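Local coordinates for quinoline 2-oxidoreductase small subunit (Pseudomonas putida, PDB 1T3Q), which forms the iron-sulfur subunit of a molybdenum hydroxylase acting on quinoline, its two [2Fe-2S] clusters probably relaying electrons between the molybdenum centre and FAD, at residues 11-25 and 72-85. Numbering follows the deposited sequence.
Sequences RISATINGKPRVFYV and AVQAEGCSIETVEG
Asn17 and Thr82 cross at about a right angle and join through both ends of the asparagine amide. Asn17 OD1 accepts the backbone N of Thr82 at 2.8 Å, on a lone pair in its carbonyl plane, while ND2 donates within the amide plane to Thr82 OG1 at 2.9 Å; the two bonds together fix the amide's rotation. Thr82 OG1 lies between its own N and C (chi1 65°), which turns it to the amide, and in turn donates a hydrogen bond to Glu84 OE1; the other carboxylate oxygen of Glu84 takes the backbone N of Gly43.

At the far end the carboxylate of Glu76 reaches the edge of strand 11-16. A bend at chi2 (71°) carries OE2 to the backbone N of Ser13, 2.7 Å away in an almost straight hydrogen bond that meets the oxygen from above the carboxylate plane. A water also links OE2 to Arg11 O.

Between these polar ends the strands 11-16 and 79-81 run parallel, Thr15 bonding through its N to Cys78 O and through its O to Ile80 N (2.6 Å). Where the hairpin meets the 3-10 segment 72-75, Ile12 CD1 rests on Val73 CA at 3.6 Å, and Ala75 CB sits at the edge of the Phe23 ring, 4.2 Å from CZ. Val25 CG2 touches both Ala72 CB and Val73 CG1, and helix 31-39 packs against Phe23, Val25 and Ala72.

A β-hairpin, 11-25, thus pairs through its first strand with 79-81 in the mixed sheet beside a helix that marks the plant-type ferredoxin fold; the side chain of Cys56, which binds its [2Fe-2S] cluster, lies about 10 Å from that of Thr82.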
loop_
_atom_site.group_PDB
_atom_site.type_symbol
_atom_site.label_atom_id
_atom_site.label_comp_id
_atom_site.label_asym_id
_atom_site.label_seq_id
_atom_site.Cartn_x
_atom_site.Cartn_y
_atom_site.Cartn_z
ATOM N N ARG A 11 15.224 26.325 10.048
ATOM C CA ARG A 11 16.204 25.341 9.612
ATOM C C ARG A 11 16.933 24.784 10.826
ATOM O O ARG A 11 17.690 25.496 11.484
ATOM C CB ARG A 11 17.202 25.997 8.654
ATOM C CG ARG A 11 18.284 25.067 8.127
ATOM C CD ARG A 11 19.099 25.759 7.042
ATOM N NE ARG A 11 20.113 24.887 6.457
ATOM C CZ ARG A 11 21.198 24.462 7.099
ATOM N NH1 ARG A 11 21.415 24.828 8.356
ATOM N NH2 ARG A 11 22.070 23.675 6.480
ATOM N N ILE A 12 16.700 23.511 11.122
ATOM C CA ILE A 12 17.333 22.884 12.270
ATOM C C ILE A 12 18.424 21.910 11.859
ATOM O O ILE A 12 18.223 21.055 10.999
ATOM C CB ILE A 12 16.296 22.142 13.144
ATOM C CG1 ILE A 12 15.192 23.118 13.572
ATOM C CG2 ILE A 12 16.981 21.538 14.369
ATOM C CD1 ILE A 12 15.701 24.363 14.286
ATOM N N SER A 13 19.582 22.054 12.490
ATOM C CA SER A 13 20.726 21.207 12.209
ATOM C C SER A 13 21.029 20.320 13.412
ATOM O O SER A 13 21.361 20.812 14.494
ATOM C CB SER A 13 21.938 22.081 11.873
ATOM O OG SER A 13 23.081 21.292 11.611
ATOM N N ALA A 14 20.905 19.010 13.227
ATOM C CA ALA A 14 21.167 18.063 14.307
ATOM C C ALA A 14 21.658 16.732 13.753
ATOM O O ALA A 14 21.409 16.398 12.595
ATOM C CB ALA A 14 19.896 17.843 15.130
ATOM N N THR A 15 22.375 15.976 14.574
ATOM C CA THR A 15 22.852 14.677 14.138
ATOM C C THR A 15 21.823 13.650 14.606
ATOM O O THR A 15 21.467 13.607 15.781
ATOM C CB THR A 15 24.227 14.353 14.743
ATOM O OG1 THR A 15 25.180 15.321 14.285
ATOM C CG2 THR A 15 24.684 12.975 14.319
ATOM N N ILE A 16 21.331 12.843 13.676
ATOM C CA ILE A 16 20.336 11.829 14.003
ATOM C C ILE A 16 20.896 10.462 13.656
ATOM O O ILE A 16 21.189 10.175 12.495
ATOM C CB ILE A 16 19.026 12.073 13.228
ATOM C CG1 ILE A 16 18.508 13.480 13.532
ATOM C CG2 ILE A 16 17.985 11.016 13.613
ATOM C CD1 ILE A 16 17.225 13.855 12.800
ATOM N N ASN A 17 21.055 9.633 14.679
ATOM C CA ASN A 17 21.603 8.293 14.534
ATOM C C ASN A 17 22.959 8.298 13.834
ATOM O O ASN A 17 23.216 7.495 12.936
ATOM C CB ASN A 17 20.610 7.389 13.799
ATOM C CG ASN A 17 19.315 7.212 14.575
ATOM O OD1 ASN A 17 19.325 7.188 15.805
ATOM N ND2 ASN A 17 18.204 7.085 13.866
ATOM N N GLY A 18 23.819 9.222 14.253
ATOM C CA GLY A 18 25.155 9.314 13.687
ATOM C C GLY A 18 25.301 10.117 12.409
ATOM O O GLY A 18 26.420 10.432 12.008
ATOM N N LYS A 19 24.189 10.462 11.770
ATOM C CA LYS A 19 24.242 11.215 10.522
ATOM C C LYS A 19 23.770 12.657 10.658
ATOM O O LYS A 19 22.696 12.923 11.194
ATOM C CB LYS A 19 23.391 10.519 9.460
ATOM N N PRO A 20 24.580 13.611 10.172
ATOM C CA PRO A 20 24.215 15.028 10.242
ATOM C C PRO A 20 22.953 15.235 9.410
ATOM O O PRO A 20 22.905 14.857 8.237
ATOM C CB PRO A 20 25.426 15.728 9.624
ATOM C CG PRO A 20 26.564 14.799 9.957
ATOM C CD PRO A 20 25.955 13.443 9.671
ATOM N N ARG A 21 21.929 15.820 10.016
ATOM C CA ARG A 21 20.685 16.054 9.300
ATOM C C ARG A 21 20.256 17.513 9.373
ATOM O O ARG A 21 20.639 18.249 10.285
ATOM C CB ARG A 21 19.563 15.172 9.866
ATOM C CG ARG A 21 19.845 13.673 9.829
ATOM C CD ARG A 21 20.067 13.174 8.411
ATOM N NE ARG A 21 18.862 13.257 7.590
ATOM C CZ ARG A 21 17.831 12.419 7.669
ATOM N NH1 ARG A 21 16.783 12.586 6.874
ATOM N NH2 ARG A 21 17.847 11.405 8.528
ATOM N N VAL A 22 19.460 17.919 8.394
ATOM C CA VAL A 22 18.937 19.271 8.333
ATOM C C VAL A 22 17.456 19.154 8.008
ATOM O O VAL A 22 17.087 18.608 6.973
ATOM C CB VAL A 22 19.624 20.100 7.229
ATOM C CG1 VAL A 22 18.974 21.471 7.135
ATOM C CG2 VAL A 22 21.110 20.244 7.530
ATOM N N PHE A 23 16.608 19.649 8.903
ATOM C CA PHE A 23 15.168 19.592 8.680
ATOM C C PHE A 23 14.497 20.914 9.031
ATOM O O PHE A 23 14.995 21.677 9.864
ATOM C CB PHE A 23 14.550 18.430 9.476
ATOM C CG PHE A 23 14.898 18.429 10.939
ATOM C CD1 PHE A 23 14.101 19.098 11.860
ATOM C CD2 PHE A 23 16.034 17.763 11.396
ATOM C CE1 PHE A 23 14.427 19.107 13.214
ATOM C CE2 PHE A 23 16.372 17.766 12.749
ATOM C CZ PHE A 23 15.568 18.440 13.661
ATOM N N TYR A 24 13.375 21.187 8.375
ATOM C CA TYR A 24 12.632 22.417 8.599
ATOM C C TYR A 24 11.368 22.155 9.388
ATOM O O TYR A 24 10.586 21.273 9.048
ATOM C CB TYR A 24 12.289 23.079 7.265
ATOM C CG TYR A 24 13.502 23.639 6.566
ATOM C CD1 TYR A 24 14.450 22.796 5.986
ATOM C CD2 TYR A 24 13.732 25.013 6.533
ATOM C CE1 TYR A 24 15.597 23.310 5.394
ATOM C CE2 TYR A 24 14.873 25.535 5.946
ATOM C CZ TYR A 24 15.801 24.679 5.379
ATOM O OH TYR A 24 16.939 25.201 4.811
ATOM N N VAL A 25 11.172 22.936 10.443
ATOM C CA VAL A 25 10.015 22.776 11.305
ATOM C C VAL A 25 9.528 24.098 11.870
ATOM O O VAL A 25 10.257 25.094 11.884
ATOM C CB VAL A 25 10.345 21.855 12.508
ATOM C CG1 VAL A 25 10.624 20.445 12.026
ATOM C CG2 VAL A 25 11.551 22.404 13.266
ATOM N N ALA A 72 10.947 20.727 18.559
ATOM C CA ALA A 72 11.792 20.231 17.488
ATOM C C ALA A 72 12.940 21.216 17.278
ATOM O O ALA A 72 14.070 20.809 17.010
ATOM C CB ALA A 72 10.978 20.074 16.199
ATOM N N VAL A 73 12.661 22.511 17.410
ATOM C CA VAL A 73 13.714 23.504 17.222
ATOM C C VAL A 73 14.798 23.424 18.300
ATOM O O VAL A 73 15.899 23.936 18.112
ATOM C CB VAL A 73 13.155 24.956 17.156
ATOM C CG1 VAL A 73 12.262 25.107 15.940
ATOM C CG2 VAL A 73 12.403 25.309 18.430
ATOM N N GLN A 74 14.502 22.769 19.419
ATOM C CA GLN A 74 15.498 22.636 20.480
ATOM C C GLN A 74 16.469 21.495 20.199
ATOM O O GLN A 74 17.340 21.198 21.013
ATOM C CB GLN A 74 14.820 22.435 21.837
ATOM C CG GLN A 74 14.101 23.687 22.323
ATOM C CD GLN A 74 13.364 23.485 23.627
ATOM O OE1 GLN A 74 12.536 22.587 23.750
ATOM N NE2 GLN A 74 13.655 24.327 24.608
ATOM N N ALA A 75 16.330 20.867 19.036
ATOM C CA ALA A 75 17.225 19.776 18.667
ATOM C C ALA A 75 18.491 20.347 18.035
ATOM O O ALA A 75 19.472 19.630 17.824
ATOM C CB ALA A 75 16.537 18.836 17.686
ATOM N N GLU A 76 18.458 21.643 17.734
ATOM C CA GLU A 76 19.592 22.315 17.113
ATOM C C GLU A 76 20.897 22.033 17.842
ATOM O O GLU A 76 20.999 22.221 19.056
ATOM C CB GLU A 76 19.358 23.828 17.067
ATOM C CG GLU A 76 20.553 24.629 16.533
ATOM C CD GLU A 76 20.774 24.435 15.038
ATOM O OE1 GLU A 76 21.911 24.649 14.567
ATOM O OE2 GLU A 76 19.806 24.082 14.330
ATOM N N GLY A 77 21.893 21.585 17.087
ATOM C CA GLY A 77 23.197 21.301 17.663
ATOM C C GLY A 77 23.283 20.074 18.547
ATOM O O GLY A 77 24.300 19.862 19.211
ATOM N N CYS A 78 22.234 19.258 18.558
ATOM C CA CYS A 78 22.224 18.056 19.386
ATOM C C CYS A 78 22.432 16.774 18.588
ATOM O O CYS A 78 22.228 16.739 17.372
ATOM C CB CYS A 78 20.901 17.947 20.148
ATOM S SG CYS A 78 20.581 19.299 21.302
ATOM N N SER A 79 22.854 15.725 19.287
ATOM C CA SER A 79 23.060 14.420 18.681
ATOM C C SER A 79 21.918 13.543 19.192
ATOM O O SER A 79 21.843 13.229 20.380
ATOM C CB SER A 79 24.403 13.832 19.110
ATOM O OG SER A 79 24.555 12.515 18.611
ATOM N N ILE A 80 21.032 13.157 18.282
ATOM C CA ILE A 80 19.861 12.355 18.624
ATOM C C ILE A 80 19.967 10.894 18.206
ATOM O O ILE A 80 20.452 10.579 17.117
ATOM C CB ILE A 80 18.605 12.956 17.965
ATOM C CG1 ILE A 80 18.365 14.365 18.513
ATOM C CG2 ILE A 80 17.404 12.049 18.200
ATOM C CD1 ILE A 80 17.286 15.138 17.772
ATOM N N GLU A 81 19.498 10.007 19.080
ATOM C CA GLU A 81 19.506 8.578 18.815
ATOM C C GLU A 81 18.096 8.026 18.972
ATOM O O GLU A 81 17.528 8.077 20.062
ATOM C CB GLU A 81 20.425 7.851 19.797
ATOM C CG GLU A 81 21.904 8.051 19.559
ATOM C CD GLU A 81 22.730 7.419 20.659
ATOM O OE1 GLU A 81 22.907 8.063 21.715
ATOM O OE2 GLU A 81 23.184 6.270 20.474
ATOM N N THR A 82 17.527 7.510 17.886
ATOM C CA THR A 82 16.191 6.924 17.945
ATOM C C THR A 82 16.352 5.406 17.851
ATOM O O THR A 82 17.449 4.903 17.571
ATOM C CB THR A 82 15.288 7.415 16.795
ATOM O OG1 THR A 82 15.809 6.961 15.540
ATOM C CG2 THR A 82 15.214 8.941 16.791
ATOM N N VAL A 83 15.269 4.676 18.086
ATOM C CA VAL A 83 15.325 3.222 18.045
ATOM C C VAL A 83 15.846 2.680 16.712
ATOM O O VAL A 83 16.485 1.626 16.678
ATOM C CB VAL A 83 13.934 2.609 18.346
ATOM C CG1 VAL A 83 12.953 2.976 17.251
ATOM C CG2 VAL A 83 14.051 1.098 18.483
ATOM N N GLU A 84 15.591 3.398 15.622
ATOM C CA GLU A 84 16.043 2.951 14.305
ATOM C C GLU A 84 17.562 2.802 14.219
ATOM O O GLU A 84 18.074 2.047 13.388
ATOM C CB GLU A 84 15.593 3.919 13.205
ATOM C CG GLU A 84 14.110 3.874 12.884
ATOM C CD GLU A 84 13.293 4.879 13.675
ATOM O OE1 GLU A 84 13.744 5.318 14.755
ATOM O OE2 GLU A 84 12.182 5.214 13.213
ATOM N N GLY A 85 18.276 3.530 15.072
ATOM C CA GLY A 85 19.727 3.477 15.037
ATOM C C GLY A 85 20.366 2.359 15.832
ATOM O O GLY A 85 21.577 2.155 15.741
HETATM O O HOH W 1 20.386 25.388 11.461
HETATM O O HOH W 2 23.254 10.669 16.541
#